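PDB 3ZTV: NAD nucleotidase from Haemophilus influenzae, which degrades NAD to adenosine and nicotinamide riboside in the periplasm, acting as a zinc-dependent pyrophosphatase and 5'-nucleotidase of broad specificity. Local coordinates for residues A[12-24]-A[61-75]. Numbering follows the deposited sequence.
Sequences ELSILHINDHHSY and KNPLVLHAGDAITGT. With ZN (zinc ion), chain C; ZN (zinc ion), chain B.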
loop_
_atom_site.group_PDB
_atom_site.type_symbol
_atom_site.label_atom_id
_atom_site.label_comp_id
_atom_site.label_asym_id
_atom_site.label_seq_id
_atom_site.Cartn_x
_atom_site.Cartn_y
_atom_site.Cartn_z
ATOM N N GLU A 12 3.612 -19.916 28.582
ATOM C CA GLU A 12 4.740 -20.300 27.738
ATOM C C GLU A 12 4.291 -21.118 26.526
ATOM O O GLU A 12 3.282 -21.824 26.569
ATOM C CB GLU A 12 5.816 -21.036 28.537
ATOM C CG GLU A 12 7.166 -21.077 27.825
ATOM C CD GLU A 12 8.308 -21.511 28.719
ATOM O OE1 GLU A 12 8.203 -21.365 29.959
ATOM O OE2 GLU A 12 9.319 -22.002 28.174
ATOM N N LEU A 13 5.037 -20.966 25.438
ATOM C CA LEU A 13 4.756 -21.620 24.164
ATOM C C LEU A 13 6.021 -22.301 23.667
ATOM O O LEU A 13 7.115 -21.762 23.835
ATOM C CB LEU A 13 4.347 -20.569 23.128
ATOM C CG LEU A 13 2.909 -20.314 22.678
ATOM C CD1 LEU A 13 2.951 -19.334 21.516
ATOM C CD2 LEU A 13 2.227 -21.596 22.245
ATOM N N SER A 14 5.866 -23.456 23.020
ATOM C CA SER A 14 7.002 -24.155 22.425
ATOM C C SER A 14 6.822 -24.217 20.905
ATOM O O SER A 14 6.142 -25.100 20.387
ATOM C CB SER A 14 7.153 -25.558 23.023
ATOM O OG SER A 14 7.408 -25.447 24.416
ATOM N N ILE A 15 7.418 -23.262 20.200
ATOM C CA ILE A 15 7.275 -23.184 18.748
ATOM C C ILE A 15 8.238 -24.161 18.062
ATOM O O ILE A 15 9.429 -24.174 18.341
ATOM C CB ILE A 15 7.501 -21.747 18.256
ATOM C CG1 ILE A 15 6.555 -20.793 19.002
ATOM C CG2 ILE A 15 7.318 -21.659 16.746
ATOM C CD1 ILE A 15 6.771 -19.347 18.669
ATOM N N LEU A 16 7.687 -24.973 17.170
ATOM C CA LEU A 16 8.444 -25.960 16.391
ATOM C C LEU A 16 8.081 -25.719 14.938
ATOM O O LEU A 16 6.891 -25.711 14.592
ATOM C CB LEU A 16 8.046 -27.377 16.801
ATOM C CG LEU A 16 8.364 -27.749 18.256
ATOM C CD1 LEU A 16 7.639 -29.026 18.676
ATOM C CD2 LEU A 16 9.866 -27.905 18.440
ATOM N N HIS A 17 9.070 -25.482 14.079
ATOM C CA HIS A 17 8.740 -25.006 12.744
ATOM C C HIS A 17 9.705 -25.473 11.654
ATOM O O HIS A 17 10.895 -25.715 11.895
ATOM C CB HIS A 17 8.645 -23.475 12.755
ATOM C CG HIS A 17 9.957 -22.793 12.965
ATOM N ND1 HIS A 17 10.550 -22.642 14.200
ATOM C CD2 HIS A 17 10.781 -22.198 12.078
ATOM C CE1 HIS A 17 11.695 -21.997 14.057
ATOM N NE2 HIS A 17 11.855 -21.713 12.776
ATOM N N ILE A 18 9.152 -25.634 10.453
ATOM C CA ILE A 18 9.943 -25.820 9.231
ATOM C C ILE A 18 9.440 -24.863 8.144
ATOM O O ILE A 18 8.369 -24.234 8.292
ATOM C CB ILE A 18 9.907 -27.281 8.677
ATOM C CG1 ILE A 18 8.572 -27.638 8.007
ATOM C CG2 ILE A 18 10.231 -28.285 9.764
ATOM C CD1 ILE A 18 8.649 -28.929 7.162
ATOM N N ASN A 19 10.170 -24.774 7.032
ATOM C CA ASN A 19 9.749 -23.927 5.917
ATOM C C ASN A 19 10.442 -24.391 4.650
ATOM O O ASN A 19 11.529 -24.972 4.703
ATOM C CB ASN A 19 10.114 -22.461 6.169
ATOM C CG ASN A 19 11.610 -22.264 6.343
ATOM O OD1 ASN A 19 12.335 -21.913 5.395
ATOM N ND2 ASN A 19 12.089 -22.499 7.551
ATOM N N ASP A 20 9.805 -24.152 3.506
ATOM C CA ASP A 20 10.471 -24.303 2.212
ATOM C C ASP A 20 11.015 -25.716 1.990
ATOM O O ASP A 20 12.140 -25.916 1.510
ATOM C CB ASP A 20 11.585 -23.264 2.052
ATOM C CG ASP A 20 11.043 -21.848 1.972
ATOM O OD1 ASP A 20 10.669 -21.394 0.860
ATOM O OD2 ASP A 20 10.973 -21.177 3.022
ATOM N N HIS A 21 10.222 -26.713 2.343
ATOM C CA HIS A 21 10.678 -28.076 2.074
ATOM C C HIS A 21 10.703 -28.436 0.580
ATOM O O HIS A 21 11.468 -29.317 0.182
ATOM C CB HIS A 21 10.002 -29.145 2.973
ATOM C CG HIS A 21 8.705 -29.700 2.466
ATOM N ND1 HIS A 21 7.476 -29.206 2.858
ATOM C CD2 HIS A 21 8.446 -30.774 1.677
ATOM C CE1 HIS A 21 6.519 -29.924 2.296
ATOM N NE2 HIS A 21 7.082 -30.886 1.584
ATOM N N HIS A 22 9.921 -27.729 -0.231
ATOM C CA HIS A 22 10.028 -27.833 -1.698
ATOM C C HIS A 22 10.016 -29.286 -2.201
ATOM O O HIS A 22 10.822 -29.672 -3.052
ATOM C CB HIS A 22 11.281 -27.107 -2.183
ATOM C CG HIS A 22 11.130 -25.615 -2.251
ATOM N ND1 HIS A 22 10.452 -24.973 -3.264
ATOM C CD2 HIS A 22 11.614 -24.635 -1.449
ATOM C CE1 HIS A 22 10.494 -23.665 -3.066
ATOM N NE2 HIS A 22 11.213 -23.432 -1.979
ATOM N N SER A 23 9.127 -30.087 -1.629
ATOM C CA SER A 23 8.940 -31.465 -2.069
ATOM C C SER A 23 10.149 -32.373 -1.848
ATOM O O SER A 23 10.249 -33.437 -2.480
ATOM C CB SER A 23 8.467 -31.514 -3.535
ATOM O OG SER A 23 7.233 -30.832 -3.689
ATOM N N TYR A 24 11.050 -31.977 -0.941
ATOM C CA TYR A 24 12.192 -32.824 -0.580
ATOM C C TYR A 24 11.753 -33.859 0.450
ATOM O O TYR A 24 11.964 -33.692 1.663
ATOM C CB TYR A 24 13.368 -31.996 -0.047
ATOM C CG TYR A 24 14.224 -31.416 -1.142
ATOM C CD1 TYR A 24 13.763 -30.377 -1.942
ATOM C CD2 TYR A 24 15.497 -31.921 -1.391
ATOM C CE1 TYR A 24 14.546 -29.848 -2.955
ATOM C CE2 TYR A 24 16.290 -31.400 -2.402
ATOM C CZ TYR A 24 15.808 -30.360 -3.178
ATOM O OH TYR A 24 16.607 -29.853 -4.176
ATOM N N LYS A 61 6.016 -28.392 26.794
ATOM C CA LYS A 61 4.672 -27.910 27.090
ATOM C C LYS A 61 4.178 -26.917 26.035
ATOM O O LYS A 61 4.937 -26.083 25.525
ATOM C CB LYS A 61 4.639 -27.260 28.472
ATOM C CG LYS A 61 5.466 -25.991 28.568
ATOM C CD LYS A 61 5.384 -25.385 29.961
ATOM C CE LYS A 61 6.171 -24.088 30.040
ATOM N NZ LYS A 61 6.138 -23.490 31.405
ATOM N N ASN A 62 2.894 -27.010 25.715
ATOM C CA ASN A 62 2.262 -26.079 24.782
ATOM C C ASN A 62 2.954 -25.961 23.423
ATOM O O ASN A 62 3.294 -24.862 22.988
ATOM C CB ASN A 62 2.108 -24.704 25.436
ATOM C CG ASN A 62 1.299 -24.766 26.715
ATOM O OD1 ASN A 62 0.396 -25.597 26.844
ATOM N ND2 ASN A 62 1.621 -23.898 27.670
ATOM N N PRO A 63 3.136 -27.094 22.723
ATOM C CA PRO A 63 3.784 -27.015 21.411
ATOM C C PRO A 63 2.878 -26.379 20.355
ATOM O O PRO A 63 1.661 -26.576 20.351
ATOM C CB PRO A 63 4.066 -28.488 21.071
ATOM C CG PRO A 63 3.033 -29.255 21.820
ATOM C CD PRO A 63 2.768 -28.476 23.088
ATOM N N LEU A 64 3.503 -25.613 19.464
ATOM C CA LEU A 64 2.827 -25.007 18.317
ATOM C C LEU A 64 3.656 -25.366 17.089
ATOM O O LEU A 64 4.799 -24.909 16.958
ATOM C CB LEU A 64 2.757 -23.493 18.506
ATOM C CG LEU A 64 2.178 -22.666 17.359
ATOM C CD1 LEU A 64 0.712 -23.031 17.135
ATOM C CD2 LEU A 64 2.327 -21.177 17.621
ATOM N N VAL A 65 3.089 -26.180 16.201
ATOM C CA VAL A 65 3.850 -26.805 15.128
ATOM C C VAL A 65 3.480 -26.161 13.798
ATOM O O VAL A 65 2.323 -26.211 13.387
ATOM C CB VAL A 65 3.613 -28.327 15.120
ATOM C CG1 VAL A 65 4.462 -29.000 14.060
ATOM C CG2 VAL A 65 3.925 -28.910 16.499
ATOM N N LEU A 66 4.464 -25.544 13.140
ATOM C CA LEU A 66 4.196 -24.629 12.022
ATOM C C LEU A 66 5.003 -24.931 10.766
ATOM O O LEU A 66 6.162 -25.370 10.835
ATOM C CB LEU A 66 4.508 -23.191 12.441
ATOM C CG LEU A 66 3.860 -22.688 13.732
ATOM C CD1 LEU A 66 4.446 -21.329 14.105
ATOM C CD2 LEU A 66 2.344 -22.622 13.620
ATOM N N HIS A 67 4.386 -24.653 9.617
ATOM C CA HIS A 67 5.052 -24.749 8.317
ATOM C C HIS A 67 4.923 -23.397 7.602
ATOM O O HIS A 67 3.808 -22.941 7.323
ATOM C CB HIS A 67 4.418 -25.857 7.482
ATOM C CG HIS A 67 5.186 -26.198 6.241
ATOM N ND1 HIS A 67 5.569 -25.261 5.301
ATOM C CD2 HIS A 67 5.635 -27.392 5.791
ATOM C CE1 HIS A 67 6.238 -25.869 4.333
ATOM N NE2 HIS A 67 6.279 -27.163 4.599
ATOM N N ALA A 68 6.044 -22.722 7.358
ATOM C CA ALA A 68 6.005 -21.363 6.816
ATOM C C ALA A 68 5.978 -21.230 5.279
ATOM O O ALA A 68 6.357 -20.173 4.751
ATOM C CB ALA A 68 7.133 -20.518 7.406
ATOM N N GLY A 69 5.525 -22.269 4.573
ATOM C CA GLY A 69 5.249 -22.159 3.143
ATOM C C GLY A 69 6.269 -22.760 2.188
ATOM O O GLY A 69 7.349 -23.216 2.595
ATOM N N ASP A 70 5.902 -22.797 0.905
ATOM C CA ASP A 70 6.640 -23.533 -0.134
ATOM C C ASP A 70 6.825 -25.007 0.260
ATOM O O ASP A 70 7.949 -25.550 0.320
ATOM C CB ASP A 70 7.996 -22.904 -0.444
ATOM C CG ASP A 70 7.915 -21.693 -1.370
ATOM O OD1 ASP A 70 6.817 -21.323 -1.855
ATOM O OD2 ASP A 70 8.998 -21.118 -1.608
ATOM N N ALA A 71 5.695 -25.643 0.522
ATOM C CA ALA A 71 5.633 -27.081 0.655
ATOM C C ALA A 71 5.951 -27.742 -0.678
ATOM O O ALA A 71 6.601 -28.786 -0.704
ATOM C CB ALA A 71 4.253 -27.493 1.131
ATOM N N ILE A 72 5.497 -27.139 -1.779
ATOM C CA ILE A 72 5.554 -27.806 -3.086
ATOM C C ILE A 72 6.533 -27.205 -4.086
ATOM O O ILE A 72 6.861 -26.015 -4.013
ATOM C CB ILE A 72 4.153 -27.904 -3.746
ATOM C CG1 ILE A 72 3.517 -26.519 -3.934
ATOM C CG2 ILE A 72 3.259 -28.842 -2.944
ATOM C CD1 ILE A 72 2.317 -26.556 -4.874
ATOM N N THR A 73 6.974 -28.069 -5.007
ATOM C CA THR A 73 7.852 -27.797 -6.155
ATOM C C THR A 73 9.311 -27.881 -5.765
ATOM O O THR A 73 9.731 -27.315 -4.750
ATOM C CB THR A 73 7.567 -26.471 -6.932
ATOM O OG1 THR A 73 8.158 -25.351 -6.255
ATOM C CG2 THR A 73 6.078 -26.255 -7.145
ATOM N N GLY A 74 10.081 -28.614 -6.562
ATOM C CA GLY A 74 11.513 -28.727 -6.370
ATOM C C GLY A 74 12.067 -30.108 -6.673
ATOM O O GLY A 74 13.274 -30.246 -6.851
ATOM N N THR A 75 11.197 -31.120 -6.702
ATOM C CA THR A 75 11.602 -32.493 -7.027
ATOM C C THR A 75 10.459 -33.197 -7.753
ATOM O O THR A 75 9.341 -32.679 -7.834
ATOM C CB THR A 75 11.898 -33.336 -5.772
ATOM O OG1 THR A 75 10.657 -33.736 -5.188
ATOM C CG2 THR A 75 12.759 -32.572 -4.749
HETATM ZN ZN ZN C . 11.269 -21.539 -1.042
HETATM ZN ZN ZN B . 9.289 -19.004 -1.330
HETATM O O HOH W 1 15.243 -28.451 -6.036
HETATM O O HOH W 2 11.174 -19.584 -1.697
#
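With CG opposite the carbonyl carbon in both Asp-20 (chi1 -66°) and Asp-70 (chi1 -80°), the two carboxylates reach one zinc ion, their planes almost perpendicular. His-22, turned likewise about chi1, lies alongside Asp-70 and gives that metal its NE2. Asp-20 OD1 binds the zinc at 2.0 Å and His-22 NE2 at 2.1 Å. Asp-70 OD2 bridges to the second zinc, as does a water; Asn-102 and Asp-226 also bind that second ion. The oxygens Asp-20 OD1 and Asp-70 OD2, 3.0 Å apart, are therefore held together by metal.

Second-shell bonds fix the ligands. His-22 ND1 donates to Thr-73 O (2.9 Å), which lies in the ring plane, while Asp-70 CB sits over one ring face, a CH-pi contact. Asp-70 OD1 accepts from His-103 N, and Asp-20 OD2 from Asp-226 N. His-21 ND1 and His-67 NE2 share a hydrogen bond of 2.9 Å, rings rim to rim, neither over the other's face; His-67 ND1 takes Gly-69 N in its plane, and His-21 NE2 is hydrogen-bonded to Asp-86.

These loops leave the C-terminal ends of parallel neighbours 12-18 and 63-67, whose axes are inclined at 23°. Backbone bonds pass back and forth between the strands, Leu-16 N to Leu-64 O (2.9 Å) and then Leu-66 N to Leu-16 O (2.8 Å). Ile-15 CG2 packs on Leu-66 CD1 at 3.9 Å.

This is the dimetal site of the calcineurin-like phosphoesterase fold; the bridging water's ligation to both zincs would probably lower its pKa, consistent with a nucleophile for phosphate ester hydrolysis.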